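Local coordinates for uncharacterized protein MJ0690 (Methanocaldococcus jannaschii, PDB 3K32) that is of unknown function but is predicted to be a subunit of a tRNA methyltransferase, built on a Rossmann-like fold of the HUP type, at residues Q124-E127 with M128-I132; E96-A99 with D100-S103; I78-Y82 with P83-I87. All blocks are in the same frame, centred on the assembly; numbering follows the deposited sequence.

The three contacts are all local and illustrate how one alpha/beta protein finishes and restarts its helices. Helix 84-98 carries two of them: interaction 3 sits at its beginning and interaction 2 at its end, with centres about 25 Å apart. Interaction 1, at the close of helix 120-130, lies beside interaction 2, their centres about 10 Å apart. Two salt bridges tie the neighbouring helix ends: Arg129 NH2 meets Glu96 OE2 at 2.7 Å, and Lys130 NZ meets Asp100 OD1 at 3.2 Å. Interaction 3 touches neither of the others, its nearest atoms being about 11 Å from interaction 2 and about 13 Å from interaction 1.

Interaction 1 (Q124-E127 with M128-I132); sequences QSLE and MRKNI
Ser125 OG sits at the edge of the Arg129 guanidinium, close to its plane, and accepts a hydrogen bond from NE at 2.8 Å. The pair lies one turn apart on helix 120-130, the crossover helix of the beta-alpha-beta unit made with strands 104-106 and 133-135. Two torsions bring the groups together: OG stands anti to its own backbone N (chi1 180°), on the side of the next turn, and the arginine bends at chi3 (-62°), which carries NE back to meet it. The same residues are joined through the backbone, Arg129 N reaching Ser125 O at 2.9 Å. With an alanine here, NE would lose this acceptor, and the guanidinium would probably be held less firmly in the orientation from which NH2 salt-bridges Glu96. On the neighbouring flank, Leu126 divides its methyls: CD2 rests 3.9 Å from Lys130 CG, whereas CD1 turns to Ile132. Glu127, largely buried, turns its carboxylate to the backbone N of Tyr134 and to Arg111 of the second subunit, so this helix end also faces the dimer partner. Asn131 leaves the helix with positive phi, and a 6→1 backbone bond, as in a Schellman motif, runs from Ile132 N to Glu127 O at 3.0 Å, on a carbonyl lone pair. Just beyond, Ile132 CG2 packs 3.9 Å from Leu126 CD1.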
loop_
_atom_site.group_PDB
_atom_site.type_symbol
_atom_site.label_atom_id
_atom_site.label_comp_id
_atom_site.label_asym_id
_atom_site.label_seq_id
_atom_site.Cartn_x
_atom_site.Cartn_y
_atom_site.Cartn_z
ATOM N N GLN B 124 6.498 10.017 -9.131
ATOM C CA GLN B 124 7.254 11.156 -8.633
ATOM C C GLN B 124 7.041 12.334 -9.545
ATOM O O GLN B 124 6.918 13.464 -9.086
ATOM C CB GLN B 124 8.741 10.835 -8.482
ATOM C CG GLN B 124 9.052 9.934 -7.296
ATOM C CD GLN B 124 8.577 10.513 -5.956
ATOM O OE1 GLN B 124 8.589 9.824 -4.932
ATOM N NE2 GLN B 124 8.166 11.784 -5.961
ATOM N N SER B 125 6.969 12.043 -10.842
ATOM C CA SER B 125 6.749 13.053 -11.866
ATOM C C SER B 125 5.389 13.711 -11.674
ATOM O O SER B 125 5.283 14.937 -11.630
ATOM C CB SER B 125 6.831 12.428 -13.263
ATOM O OG SER B 125 6.608 13.393 -14.280
ATOM N N LEU B 126 4.357 12.878 -11.561
ATOM C CA LEU B 126 2.990 13.334 -11.355
ATOM C C LEU B 126 2.867 14.247 -10.133
ATOM O O LEU B 126 2.238 15.302 -10.192
ATOM C CB LEU B 126 2.060 12.121 -11.218
ATOM C CG LEU B 126 0.548 12.304 -11.355
ATOM C CD1 LEU B 126 -0.047 12.782 -10.057
ATOM C CD2 LEU B 126 0.215 13.267 -12.490
ATOM N N GLU B 127 3.480 13.853 -9.028
ATOM C CA GLU B 127 3.391 14.648 -7.810
ATOM C C GLU B 127 4.156 15.971 -7.890
ATOM O O GLU B 127 3.728 16.987 -7.345
ATOM C CB GLU B 127 3.888 13.852 -6.615
ATOM C CG GLU B 127 3.086 12.628 -6.315
ATOM C CD GLU B 127 3.302 12.196 -4.888
ATOM O OE1 GLU B 127 4.298 12.658 -4.304
ATOM O OE2 GLU B 127 2.486 11.425 -4.338
HETATM N N MSE B 128 5.296 15.959 -8.561
HETATM C CA MSE B 128 6.106 17.160 -8.636
HETATM C C MSE B 128 5.580 18.156 -9.665
HETATM O O MSE B 128 5.659 19.365 -9.458
HETATM C CB MSE B 128 7.566 16.817 -8.922
HETATM C CG MSE B 128 8.410 18.054 -9.208
HETATM SE SE MSE B 128 10.248 17.626 -9.635
HETATM C CE MSE B 128 10.676 16.603 -8.019
ATOM N N ARG B 129 5.046 17.644 -10.770
ATOM C CA ARG B 129 4.561 18.494 -11.845
ATOM C C ARG B 129 3.248 19.147 -11.463
ATOM O O ARG B 129 2.958 20.277 -11.861
ATOM C CB ARG B 129 4.375 17.693 -13.132
ATOM C CG ARG B 129 5.676 17.351 -13.860
ATOM C CD ARG B 129 5.409 16.642 -15.192
ATOM N NE ARG B 129 4.714 15.371 -15.006
ATOM C CZ ARG B 129 3.437 15.161 -15.314
ATOM N NH1 ARG B 129 2.705 16.133 -15.837
ATOM N NH2 ARG B 129 2.886 13.979 -15.099
ATOM N N LYS B 130 2.445 18.432 -10.693
ATOM C CA LYS B 130 1.102 18.901 -10.398
ATOM C C LYS B 130 1.013 19.404 -8.971
ATOM O O LYS B 130 -0.019 19.913 -8.552
ATOM C CB LYS B 130 0.097 17.773 -10.615
ATOM C CG LYS B 130 0.158 17.173 -12.001
ATOM C CD LYS B 130 -0.489 18.062 -13.027
ATOM C CE LYS B 130 -0.684 17.315 -14.355
ATOM N NZ LYS B 130 -1.280 18.176 -15.416
ATOM N N ASN B 131 2.111 19.277 -8.237
ATOM C CA ASN B 131 2.133 19.634 -6.829
ATOM C C ASN B 131 1.014 18.959 -6.085
ATOM O O ASN B 131 0.181 19.609 -5.467
ATOM C CB ASN B 131 2.004 21.131 -6.629
ATOM C CG ASN B 131 2.111 21.505 -5.188
ATOM O OD1 ASN B 131 2.730 20.797 -4.419
ATOM N ND2 ASN B 131 1.491 22.598 -4.807
ATOM N N ILE B 132 1.017 17.640 -6.140
ATOM C CA ILE B 132 -0.111 16.863 -5.686
ATOM C C ILE B 132 0.338 15.647 -4.872
ATOM O O ILE B 132 1.498 15.208 -4.967
ATOM C CB ILE B 132 -0.941 16.454 -6.920
ATOM C CG1 ILE B 132 -2.253 17.226 -6.949
ATOM C CG2 ILE B 132 -1.140 14.959 -7.013
ATOM C CD1 ILE B 132 -3.214 16.618 -7.901
#

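Interaction 2 (E96-A99 with D100-S103); sequences EILA and DEYS
Leu98 O is held by two backbone donors, Glu101 N at 3.0 Å and Tyr102 N at 3.1 Å, and they approach it in different ways. Tyr102 N comes at the four-residue spacing of an alpha-helix and almost in line with the carbonyl (C=O...N angle 171°), while Glu101 N stands well above the carbonyl plane in the tighter, three-residue spacing. A second bond of that tighter kind, Asp100 N to Ile97 O at 3.2 Å, precedes it. The combination is a worked example of how an alpha-helix winds tighter as it finishes: here helix 84-98 gives way to the short link into strand 104-106 of the central parallel sheet, where the backbone of Ser103 is already bonded to Gln133.

The side chains of Leu98 and Tyr102 run side by side and point the same way, each with CG anti to its carbonyl carbon (chi1 -81° and -46°), which sets them alongside each other. Leu98 CD1 lies at the edge of the phenol ring, in its plane, 3.5 Å from Tyr102 CE2, so the leucine meets the ring's rim and not its face. Over one face, toward its rim, comes the CB of the adjoining Glu101. Ile63 of strand 59-64 also touches both Leu98 and Tyr102, His10 meets the tyrosine ring, and the phenol OH is hydrogen-bonded to Lys61. On another side of the turn the carboxylates of Glu96 and Asp100 keep apart, OE1 to OD1 being 6.6 Å, and each has a basic partner on helix 120-130. The helix end therefore joins an apolar side, packed against the sheet, to an acidic one whose mutual repulsion is probably relieved by Arg129 and Lys130.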
loop_
_atom_site.group_PDB
_atom_site.type_symbol
_atom_site.label_atom_id
_atom_site.label_comp_id
_atom_site.label_asym_id
_atom_site.label_seq_id
_atom_site.Cartn_x
_atom_site.Cartn_y
_atom_site.Cartn_z
ATOM N N GLU B 96 -3.817 12.721 -14.821
ATOM C CA GLU B 96 -3.294 14.034 -15.247
ATOM C C GLU B 96 -4.362 15.109 -15.187
ATOM O O GLU B 96 -4.114 16.217 -14.708
ATOM C CB GLU B 96 -2.760 14.013 -16.682
ATOM C CG GLU B 96 -1.547 13.170 -16.904
ATOM C CD GLU B 96 -0.307 13.731 -16.252
ATOM O OE1 GLU B 96 -0.065 14.950 -16.360
ATOM O OE2 GLU B 96 0.434 12.940 -15.637
ATOM N N ILE B 97 -5.540 14.783 -15.711
ATOM C CA ILE B 97 -6.661 15.713 -15.725
ATOM C C ILE B 97 -7.133 16.029 -14.312
ATOM O O ILE B 97 -7.298 17.186 -13.950
ATOM C CB ILE B 97 -7.845 15.156 -16.546
ATOM C CG1 ILE B 97 -7.445 14.970 -18.019
ATOM C CG2 ILE B 97 -9.050 16.076 -16.430
ATOM C CD1 ILE B 97 -8.543 14.361 -18.884
ATOM N N LEU B 98 -7.352 14.994 -13.517
ATOM C CA LEU B 98 -7.860 15.179 -12.167
ATOM C C LEU B 98 -6.849 15.881 -11.274
ATOM O O LEU B 98 -7.218 16.602 -10.355
ATOM C CB LEU B 98 -8.289 13.838 -11.567
ATOM C CG LEU B 98 -9.679 13.347 -12.000
ATOM C CD1 LEU B 98 -10.710 14.366 -11.636
ATOM C CD2 LEU B 98 -9.740 13.125 -13.496
ATOM N N ALA B 99 -5.569 15.696 -11.568
ATOM C CA ALA B 99 -4.508 16.338 -10.789
ATOM C C ALA B 99 -4.453 17.865 -10.920
ATOM O O ALA B 99 -3.725 18.519 -10.194
ATOM C CB ALA B 99 -3.153 15.724 -11.119
ATOM N N ASP B 100 -5.193 18.428 -11.869
ATOM C CA ASP B 100 -5.266 19.883 -12.009
ATOM C C ASP B 100 -6.314 20.442 -11.067
ATOM O O ASP B 100 -6.289 21.632 -10.747
ATOM C CB ASP B 100 -5.583 20.311 -13.460
ATOM C CG ASP B 100 -4.413 20.067 -14.427
ATOM O OD1 ASP B 100 -3.248 20.272 -14.036
ATOM O OD2 ASP B 100 -4.658 19.675 -15.589
ATOM N N GLU B 101 -7.225 19.582 -10.609
ATOM C CA GLU B 101 -8.358 20.020 -9.793
ATOM C C GLU B 101 -8.287 19.625 -8.315
ATOM O O GLU B 101 -8.820 20.332 -7.473
ATOM C CB GLU B 101 -9.681 19.530 -10.389
ATOM C CG GLU B 101 -10.100 20.254 -11.658
ATOM C CD GLU B 101 -10.457 19.296 -12.789
ATOM O OE1 GLU B 101 -10.101 19.589 -13.952
ATOM O OE2 GLU B 101 -11.085 18.248 -12.517
ATOM N N TYR B 102 -7.667 18.493 -7.998
ATOM C CA TYR B 102 -7.638 18.036 -6.611
ATOM C C TYR B 102 -6.213 17.720 -6.202
ATOM O O TYR B 102 -5.524 16.949 -6.861
ATOM C CB TYR B 102 -8.504 16.789 -6.407
ATOM C CG TYR B 102 -9.862 16.863 -7.046
ATOM C CD1 TYR B 102 -10.936 17.428 -6.370
ATOM C CD2 TYR B 102 -10.077 16.363 -8.325
ATOM C CE1 TYR B 102 -12.182 17.506 -6.946
ATOM C CE2 TYR B 102 -11.323 16.435 -8.909
ATOM C CZ TYR B 102 -12.370 17.012 -8.213
ATOM O OH TYR B 102 -13.609 17.094 -8.785
ATOM N N SER B 103 -5.773 18.304 -5.103
ATOM C CA SER B 103 -4.385 18.161 -4.708
ATOM C C SER B 103 -4.114 16.863 -3.952
ATOM O O SER B 103 -2.958 16.524 -3.743
ATOM C CB SER B 103 -3.945 19.362 -3.889
ATOM O OG SER B 103 -4.800 19.511 -2.770
#

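Interaction 3 (I78-Y82 with P83-I87)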
loop_
_atom_site.group_PDB
_atom_site.type_symbol
_atom_site.label_atom_id
_atom_site.label_comp_id
_atom_site.label_asym_id
_atom_site.label_seq_id
_atom_site.Cartn_x
_atom_site.Cartn_y
_atom_site.Cartn_z
ATOM N N ILE B 78 -8.271 -2.791 -29.947
ATOM C CA ILE B 78 -8.356 -3.444 -31.249
ATOM C C ILE B 78 -7.017 -3.993 -31.745
ATOM O O ILE B 78 -6.990 -4.887 -32.585
ATOM C CB ILE B 78 -8.910 -2.518 -32.356
ATOM C CG1 ILE B 78 -10.243 -1.884 -31.954
ATOM C CG2 ILE B 78 -9.083 -3.309 -33.645
ATOM C CD1 ILE B 78 -11.350 -2.881 -31.753
ATOM N N GLU B 79 -5.906 -3.466 -31.247
ATOM C CA GLU B 79 -4.617 -3.875 -31.791
ATOM C C GLU B 79 -3.746 -4.604 -30.787
ATOM O O GLU B 79 -2.890 -5.405 -31.170
ATOM C CB GLU B 79 -3.871 -2.681 -32.382
ATOM C CG GLU B 79 -3.268 -1.760 -31.358
ATOM C CD GLU B 79 -2.966 -0.398 -31.936
ATOM O OE1 GLU B 79 -1.994 0.242 -31.484
ATOM O OE2 GLU B 79 -3.703 0.028 -32.851
ATOM N N HIS B 80 -3.953 -4.334 -29.505
ATOM C CA HIS B 80 -3.258 -5.104 -28.491
ATOM C C HIS B 80 -4.049 -6.362 -28.163
ATOM O O HIS B 80 -3.486 -7.375 -27.748
ATOM C CB HIS B 80 -2.983 -4.265 -27.248
ATOM C CG HIS B 80 -1.765 -3.403 -27.369
ATOM N ND1 HIS B 80 -1.832 -2.046 -27.627
ATOM C CD2 HIS B 80 -0.447 -3.706 -27.283
ATOM C CE1 HIS B 80 -0.609 -1.554 -27.687
ATOM N NE2 HIS B 80 0.252 -2.541 -27.483
ATOM N N LYS B 81 -5.358 -6.285 -28.379
ATOM C CA LYS B 81 -6.286 -7.380 -28.105
ATOM C C LYS B 81 -6.446 -7.703 -26.619
ATOM O O LYS B 81 -7.528 -8.083 -26.189
ATOM C CB LYS B 81 -5.934 -8.623 -28.914
ATOM C CG LYS B 81 -6.080 -8.415 -30.406
ATOM C CD LYS B 81 -7.519 -8.171 -30.823
ATOM C CE LYS B 81 -7.544 -7.513 -32.192
ATOM N NZ LYS B 81 -8.825 -7.680 -32.928
ATOM N N TYR B 82 -5.390 -7.560 -25.828
ATOM C CA TYR B 82 -5.594 -7.550 -24.385
ATOM C C TYR B 82 -5.643 -6.113 -23.919
ATOM O O TYR B 82 -5.016 -5.240 -24.517
ATOM C CB TYR B 82 -4.555 -8.374 -23.620
ATOM C CG TYR B 82 -3.236 -7.696 -23.348
ATOM C CD1 TYR B 82 -2.921 -7.233 -22.072
ATOM C CD2 TYR B 82 -2.282 -7.560 -24.355
ATOM C CE1 TYR B 82 -1.706 -6.627 -21.811
ATOM C CE2 TYR B 82 -1.061 -6.961 -24.104
ATOM C CZ TYR B 82 -0.778 -6.491 -22.831
ATOM O OH TYR B 82 0.441 -5.892 -22.588
ATOM N N PRO B 83 -6.429 -5.861 -22.869
ATOM C CA PRO B 83 -6.770 -4.505 -22.431
ATOM C C PRO B 83 -5.694 -3.717 -21.660
ATOM O O PRO B 83 -5.844 -2.500 -21.556
ATOM C CB PRO B 83 -8.025 -4.714 -21.572
ATOM C CG PRO B 83 -8.026 -6.144 -21.195
ATOM C CD PRO B 83 -7.281 -6.889 -22.246
ATOM N N GLY B 84 -4.653 -4.374 -21.155
ATOM C CA GLY B 84 -3.635 -3.708 -20.346
ATOM C C GLY B 84 -3.202 -2.321 -20.806
ATOM O O GLY B 84 -3.424 -1.324 -20.111
ATOM N N PRO B 85 -2.572 -2.243 -21.986
ATOM C CA PRO B 85 -2.089 -0.952 -22.486
ATOM C C PRO B 85 -3.202 0.087 -22.538
ATOM O O PRO B 85 -2.977 1.248 -22.203
ATOM C CB PRO B 85 -1.590 -1.293 -23.891
ATOM C CG PRO B 85 -1.179 -2.745 -23.787
ATOM C CD PRO B 85 -2.189 -3.360 -22.865
ATOM N N ALA B 86 -4.395 -0.333 -22.940
ATOM C CA ALA B 86 -5.537 0.570 -23.011
ATOM C C ALA B 86 -5.940 1.080 -21.640
ATOM O O ALA B 86 -6.221 2.262 -21.472
ATOM C CB ALA B 86 -6.731 -0.107 -23.699
ATOM N N ILE B 87 -5.977 0.191 -20.661
ATOM C CA ILE B 87 -6.343 0.596 -19.322
ATOM C C ILE B 87 -5.302 1.552 -18.762
ATOM O O ILE B 87 -5.655 2.586 -18.193
ATOM C CB ILE B 87 -6.522 -0.607 -18.386
ATOM C CG1 ILE B 87 -7.623 -1.525 -18.917
ATOM C CG2 ILE B 87 -6.876 -0.140 -16.976
ATOM C CD1 ILE B 87 -8.981 -0.861 -18.998
HETATM O O HOH W 1 -4.568 -2.353 -24.795
#
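Two CH-pi contacts centre on Pro85, which meets both His80 and Tyr82 across the tight connection between helices 68-80 and 84-98, a surface turn of this HUP-type fold. Pro85 CG stands over the middle of the imidazole, 3.7 Å from the His80 ring centroid and only 12° off the ring normal. The neighbouring CD serves the tyrosine instead: it lies over a face of the Tyr82 ring, displaced toward the rim, 3.4 Å from CZ. The phenol gets there because Tyr82 CG lies between its backbone N and carbonyl carbon (chi1 82°), which folds the ring over the start of the next helix. The absence of a side chain at Gly84 matters to the same packing, since a CB there would run into Tyr82 CE1.

Apolar contact continues at Pro83, whose CD is 3.4 Å from Tyr82 CB; its ring also touches Ile77 and Phe188.

Hydrogen bonding follows the chain from one helix to the next. Lys81, with positive phi, turns it out of the first helix, and a weak bond from Tyr82 N to His80 O spans the bend. As the new helix gets under way, Ile87 N reaches Pro83 O at 2.8 Å, the spacing of a regular turn. One residue earlier the corresponding pair is bridged by a water, which donates to Tyr82 O at 2.9 Å and accepts from Ala86 N at 2.7 Å.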